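Type I polyketide synthase PikAII (Streptomyces venezuelae, PDB 3QP9) contributes a C2-type ketoreductase of a modular polyketide synthase, a class thought to epimerise the alpha-substituent of the polyketide intermediate rather than reduce its ketone. Local coordinates at residues 51-56 with 79-84; 88-93 with 142-147. One frame throughout, in Å; residues are numbered along the deposited sequence.

Contact 1 (51-56 with 79-84)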
loop_
_atom_site.group_PDB
_atom_site.type_symbol
_atom_site.label_atom_id
_atom_site.label_comp_id
_atom_site.label_asym_id
_atom_site.label_seq_id
_atom_site.Cartn_x
_atom_site.Cartn_y
_atom_site.Cartn_z
ATOM N N ARG A 51 4.396 29.263 12.575
ATOM C CA ARG A 51 5.235 28.249 13.174
ATOM C C ARG A 51 4.918 26.904 12.504
ATOM O O ARG A 51 3.735 26.484 12.519
ATOM C CB ARG A 51 4.986 28.163 14.689
ATOM C CG ARG A 51 5.827 27.107 15.445
ATOM C CD ARG A 51 7.222 27.561 15.838
ATOM N NE ARG A 51 7.261 28.973 16.246
ATOM C CZ ARG A 51 7.453 29.436 17.486
ATOM N NH1 ARG A 51 7.644 28.623 18.525
ATOM N NH2 ARG A 51 7.470 30.750 17.684
ATOM N N TRP A 52 5.975 26.245 11.975
ATOM C CA TRP A 52 5.919 24.850 11.477
ATOM C C TRP A 52 6.737 23.935 12.394
ATOM O O TRP A 52 7.934 24.174 12.640
ATOM C CB TRP A 52 6.371 24.739 9.992
ATOM C CG TRP A 52 5.210 25.056 9.053
ATOM C CD1 TRP A 52 4.710 26.307 8.778
ATOM C CD2 TRP A 52 4.343 24.122 8.345
ATOM N NE1 TRP A 52 3.632 26.208 7.927
ATOM C CE2 TRP A 52 3.377 24.880 7.671
ATOM C CE3 TRP A 52 4.327 22.728 8.192
ATOM C CZ2 TRP A 52 2.387 24.296 6.861
ATOM C CZ3 TRP A 52 3.302 22.138 7.420
ATOM C CH2 TRP A 52 2.363 22.934 6.764
ATOM N N LEU A 53 6.135 22.892 12.924
ATOM C CA LEU A 53 6.934 21.937 13.662
ATOM C C LEU A 53 7.441 20.902 12.676
ATOM O O LEU A 53 6.645 20.359 11.875
ATOM C CB LEU A 53 6.103 21.228 14.741
ATOM C CG LEU A 53 5.439 22.101 15.808
ATOM C CD1 LEU A 53 4.856 21.220 16.863
ATOM C CD2 LEU A 53 6.401 23.162 16.418
ATOM N N VAL A 54 8.728 20.629 12.729
ATOM C CA VAL A 54 9.310 19.603 11.887
ATOM C C VAL A 54 9.725 18.470 12.767
ATOM O O VAL A 54 10.584 18.624 13.611
ATOM C CB VAL A 54 10.442 20.138 11.001
ATOM C CG1 VAL A 54 11.043 19.024 10.067
ATOM C CG2 VAL A 54 9.923 21.340 10.245
ATOM N N VAL A 55 9.021 17.365 12.652
ATOM C CA VAL A 55 9.357 16.195 13.394
ATOM C C VAL A 55 10.327 15.277 12.712
ATOM O O VAL A 55 9.936 14.609 11.786
ATOM C CB VAL A 55 8.129 15.413 13.717
ATOM C CG1 VAL A 55 8.432 14.389 14.798
ATOM C CG2 VAL A 55 7.036 16.360 14.139
ATOM N N VAL A 56 11.554 15.192 13.241
ATOM C CA VAL A 56 12.674 14.473 12.674
ATOM C C VAL A 56 13.039 13.291 13.584
ATOM O O VAL A 56 13.007 13.409 14.819
ATOM C CB VAL A 56 13.848 15.458 12.564
ATOM C CG1 VAL A 56 15.026 14.897 11.824
ATOM C CG2 VAL A 56 13.334 16.712 11.875
ATOM N N VAL A 79 10.399 25.037 13.438
ATOM C CA VAL A 79 11.008 24.499 14.661
ATOM C C VAL A 79 11.238 22.983 14.550
ATOM O O VAL A 79 10.280 22.197 14.439
ATOM C CB VAL A 79 10.125 24.816 15.934
ATOM C CG1 VAL A 79 10.753 24.229 17.214
ATOM C CG2 VAL A 79 9.930 26.318 16.080
ATOM N N GLN A 80 12.488 22.563 14.609
ATOM C CA GLN A 80 12.776 21.128 14.679
ATOM C C GLN A 80 12.519 20.474 16.012
ATOM O O GLN A 80 12.857 21.010 17.079
ATOM C CB GLN A 80 14.203 20.850 14.267
ATOM C CG GLN A 80 14.556 19.391 14.179
ATOM C CD GLN A 80 15.857 19.166 13.427
ATOM O OE1 GLN A 80 16.277 20.014 12.640
ATOM N NE2 GLN A 80 16.510 18.032 13.687
ATOM N N LEU A 81 11.916 19.303 15.940
ATOM C CA LEU A 81 11.571 18.540 17.117
ATOM C C LEU A 81 12.112 17.142 16.892
ATOM O O LEU A 81 11.475 16.314 16.202
ATOM C CB LEU A 81 10.066 18.501 17.298
ATOM C CG LEU A 81 9.406 19.858 17.455
ATOM C CD1 LEU A 81 7.947 19.650 17.685
ATOM C CD2 LEU A 81 10.016 20.611 18.660
ATOM N N ASP A 82 13.309 16.905 17.415
ATOM C CA ASP A 82 13.947 15.611 17.283
ATOM C C ASP A 82 13.275 14.652 18.243
ATOM O O ASP A 82 13.251 14.901 19.438
ATOM C CB ASP A 82 15.437 15.690 17.609
ATOM C CG ASP A 82 16.086 16.958 17.091
ATOM O OD1 ASP A 82 16.279 17.065 15.853
ATOM O OD2 ASP A 82 16.411 17.847 17.939
ATOM N N VAL A 83 12.761 13.539 17.728
ATOM C CA VAL A 83 12.218 12.485 18.597
ATOM C C VAL A 83 12.925 11.091 18.470
ATOM O O VAL A 83 13.568 10.796 17.441
ATOM C CB VAL A 83 10.695 12.402 18.426
ATOM C CG1 VAL A 83 10.335 11.768 17.073
ATOM C CG2 VAL A 83 10.038 11.661 19.611
ATOM N N SER A 84 12.817 10.266 19.521
ATOM C CA SER A 84 13.257 8.864 19.497
ATOM C C SER A 84 12.159 8.074 18.802
ATOM O O SER A 84 11.044 7.982 19.335
ATOM C CB SER A 84 13.457 8.276 20.908
ATOM O OG SER A 84 14.083 9.181 21.815
#

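Contact 2 (88-93 with 142-147)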
loop_
_atom_site.group_PDB
_atom_site.type_symbol
_atom_site.label_atom_id
_atom_site.label_comp_id
_atom_site.label_asym_id
_atom_site.label_seq_id
_atom_site.Cartn_x
_atom_site.Cartn_y
_atom_site.Cartn_z
ATOM N N ASP A 88 7.669 6.324 23.479
ATOM C CA ASP A 88 6.255 6.212 23.842
ATOM C C ASP A 88 5.400 7.351 23.227
ATOM O O ASP A 88 5.897 8.462 22.952
ATOM C CB ASP A 88 6.142 6.256 25.389
ATOM C CG ASP A 88 4.788 5.799 25.891
ATOM O OD1 ASP A 88 4.604 4.581 26.052
ATOM O OD2 ASP A 88 3.904 6.651 26.120
ATOM N N ARG A 89 4.113 7.074 23.047
ATOM C CA ARG A 89 3.186 8.076 22.621
ATOM C C ARG A 89 3.155 9.223 23.653
ATOM O O ARG A 89 3.398 10.390 23.316
ATOM C CB ARG A 89 1.829 7.439 22.238
ATOM C CG ARG A 89 0.666 7.529 23.171
ATOM C CD ARG A 89 -0.548 8.100 22.430
ATOM N NE ARG A 89 -1.570 7.138 22.045
ATOM C CZ ARG A 89 -2.858 7.443 21.890
ATOM N NH1 ARG A 89 -3.299 8.667 22.136
ATOM N NH2 ARG A 89 -3.731 6.512 21.505
ATOM N N GLN A 90 2.968 8.878 24.924
ATOM C CA GLN A 90 2.949 9.901 25.962
ATOM C C GLN A 90 4.175 10.822 25.967
ATOM O O GLN A 90 4.013 12.031 26.098
ATOM C CB GLN A 90 2.592 9.308 27.327
ATOM C CG GLN A 90 1.049 9.235 27.556
ATOM C CD GLN A 90 0.182 9.027 26.258
ATOM O OE1 GLN A 90 -0.444 7.972 26.075
ATOM N NE2 GLN A 90 0.130 10.052 25.386
ATOM N N ARG A 91 5.379 10.280 25.759
ATOM C CA ARG A 91 6.576 11.128 25.631
ATOM C C ARG A 91 6.476 12.107 24.466
ATOM O O ARG A 91 6.842 13.279 24.611
ATOM C CB ARG A 91 7.841 10.284 25.491
ATOM C CG ARG A 91 7.972 9.207 26.557
ATOM C CD ARG A 91 8.595 9.763 27.837
ATOM N NE ARG A 91 9.094 8.732 28.752
ATOM C CZ ARG A 91 10.046 7.827 28.471
ATOM N NH1 ARG A 91 10.611 7.771 27.264
ATOM N NH2 ARG A 91 10.434 6.948 29.402
ATOM N N LEU A 92 5.975 11.625 23.309
ATOM C CA LEU A 92 5.867 12.474 22.126
ATOM C C LEU A 92 4.812 13.561 22.343
ATOM O O LEU A 92 5.023 14.682 21.930
ATOM C CB LEU A 92 5.513 11.669 20.870
ATOM C CG LEU A 92 6.256 11.968 19.558
ATOM C CD1 LEU A 92 5.696 11.131 18.358
ATOM C CD2 LEU A 92 6.296 13.406 19.193
ATOM N N ALA A 93 3.676 13.200 22.945
ATOM C CA ALA A 93 2.610 14.176 23.236
ATOM C C ALA A 93 3.114 15.297 24.179
ATOM O O ALA A 93 2.762 16.464 24.011
ATOM C CB ALA A 93 1.349 13.484 23.830
ATOM N N LEU A 142 -0.215 13.823 18.388
ATOM C CA LEU A 142 -0.789 15.138 17.998
ATOM C C LEU A 142 -2.178 15.425 18.632
ATOM O O LEU A 142 -2.438 16.517 19.142
ATOM C CB LEU A 142 -0.884 15.227 16.458
ATOM C CG LEU A 142 0.510 15.422 15.810
ATOM C CD1 LEU A 142 0.417 15.182 14.286
ATOM C CD2 LEU A 142 1.130 16.796 16.118
ATOM N N GLU A 143 -3.069 14.447 18.585
ATOM C CA GLU A 143 -4.386 14.600 19.183
ATOM C C GLU A 143 -4.259 14.637 20.712
ATOM O O GLU A 143 -4.944 15.431 21.324
ATOM C CB GLU A 143 -5.362 13.504 18.741
ATOM C CG GLU A 143 -6.836 13.890 18.979
ATOM C CD GLU A 143 -7.858 12.835 18.512
ATOM O OE1 GLU A 143 -9.015 13.239 18.208
ATOM O OE2 GLU A 143 -7.523 11.614 18.458
ATOM N N ASP A 144 -3.357 13.848 21.309
ATOM C CA ASP A 144 -3.161 13.879 22.791
ATOM C C ASP A 144 -2.643 15.233 23.255
ATOM O O ASP A 144 -2.989 15.676 24.341
ATOM C CB ASP A 144 -2.159 12.848 23.302
ATOM C CG ASP A 144 -2.523 11.425 22.960
ATOM O OD1 ASP A 144 -1.552 10.599 22.901
ATOM O OD2 ASP A 144 -3.734 11.125 22.746
ATOM N N ALA A 145 -1.760 15.849 22.466
ATOM C CA ALA A 145 -1.295 17.194 22.755
ATOM C C ALA A 145 -2.226 18.380 22.325
ATOM O O ALA A 145 -1.889 19.555 22.553
ATOM C CB ALA A 145 0.098 17.377 22.181
ATOM N N GLY A 146 -3.346 18.068 21.656
ATOM C CA GLY A 146 -4.290 19.080 21.162
ATOM C C GLY A 146 -3.798 20.028 20.063
ATOM O O GLY A 146 -4.260 21.170 19.983
ATOM N N VAL A 147 -2.860 19.534 19.218
ATOM C CA VAL A 147 -2.347 20.252 18.033
ATOM C C VAL A 147 -3.374 20.076 16.962
ATOM O O VAL A 147 -3.620 18.957 16.523
ATOM C CB VAL A 147 -0.975 19.675 17.529
ATOM C CG1 VAL A 147 -0.438 20.472 16.327
ATOM C CG2 VAL A 147 0.063 19.691 18.652
#

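Contact 1 (51-56 with 79-84)
A parallel strand pair of a Rossmann-like beta-alpha-beta unit (strand 51-57, helix 65-73, strand 77-83) makes this contact, probably in the structural subdomain of the ketoreductase. Strand 77-83 is outermost within the chain, while strand 51-57 also bonds to strand 109-112 beyond. Leu-53, Val-54, Val-55 and Val-56 pair with Val-79, Gln-80, Leu-81 and Asp-82, and five backbone hydrogen bonds zigzag between them. Val-79 N reaches Trp-52 O at 2.7 Å and returns the grip through its own O, which accepts from Val-54 N at 2.8 Å. Leu-81 does likewise between Val-54 O and Val-56 N, but less evenly: Leu-81 N lies 2.8 Å from Val-54 O, whereas Val-56 N stands 3.2 Å from Leu-81 O and 42° out of its carbonyl plane. Val-83 N closes the series on Val-56 O at 2.9 Å.

On the face carrying Leu-53, Val-55 and Leu-81, helix 89-102 packs on Leu-53, Leu-81 and Val-83. The CD1 methyl of Leu-81 crosses Leu-53 at an angle and rests against its branch, CD1 to CD1 at 3.6 Å. On the other face, where helix 65-73 packs on Val-54 and Gln-80, the Gln-80 chain leaves with CG anti to the backbone N (chi1 -174°) and runs extended past Val-56, its CG 3.7 Å from Val-56 CG2. Back on the Leu-53 face, at the C-terminal end of the pair, Val-83 CG1 sits between its backbone N and carbonyl carbon (chi1 73°), 4.0 Å from Val-55 CG1.

Contact 2 (88-93 with 142-147)
Arg-89 and Asp-144 form a salt bridge between the first turn of helix 89-102 and the last turn of helix 130-144, with NH1 of Arg-89 2.6 Å from OD2 of Asp-144. The guanidinium and carboxylate are, as modelled, nearly coplanar (4°), and the Asp-144 carboxylate sits at the guanidinium edge, where NH1 is the nitrogen within bonding distance. Gln-90 adds a hydrogen bond from NE2 to Asp-144 OD1 at 3.1 Å, its amide turned 61° from the carboxylate plane; the placing of OD1 is less certain, so this bond and both plane angles are too.

Beside the polar groups the contact is made by small groups. Ala-93 CB touches Asp-144 CB at 3.6 Å and lies 4.4 Å from Ala-145 CB, the apolar pair, while the Ala-145 methyl rests against the backbone, CB to Ala-93 O at 3.4 Å. The small side chains let the two helix ends come close.

Each end is also capped within its own segment. Asp-88 is the N-cap of helix 89-102, and its OD2 accepts from Gln-90 N at 2.7 Å. Helix 130-144 is closed by a Schellman motif at Gly-146 (phi 66°), with Val-147 N bonded to Leu-142 O at 3.0 Å.

In this surface contact Arg-89 thus probably balances the charge of the Asp-144 carboxylate, with Gln-90 as a less certain second donor.

How the contacts relate
The two contacts follow one another along the chain: strand 77-83 runs on through a short loop into helix 89-102, whose N-cap and opening residues make up 88-93. The centres are 13 Å apart, and the two meet directly where Val-83 CG2 packs on Leu-92 CG at 3.8 Å. Leu-92 in turn touches Thr-137 and Ala-141 of helix 130-144, linking the edge strand to the helix pair. Leu-96 serves both as well, touching Leu-53 from contact 1 and Leu-142 and Ala-145 from contact 2. Each centre lies about 26 Å from the chain's centre, and in ketoreductases of this kind the catalytic subdomain is the other Rossmann-like half.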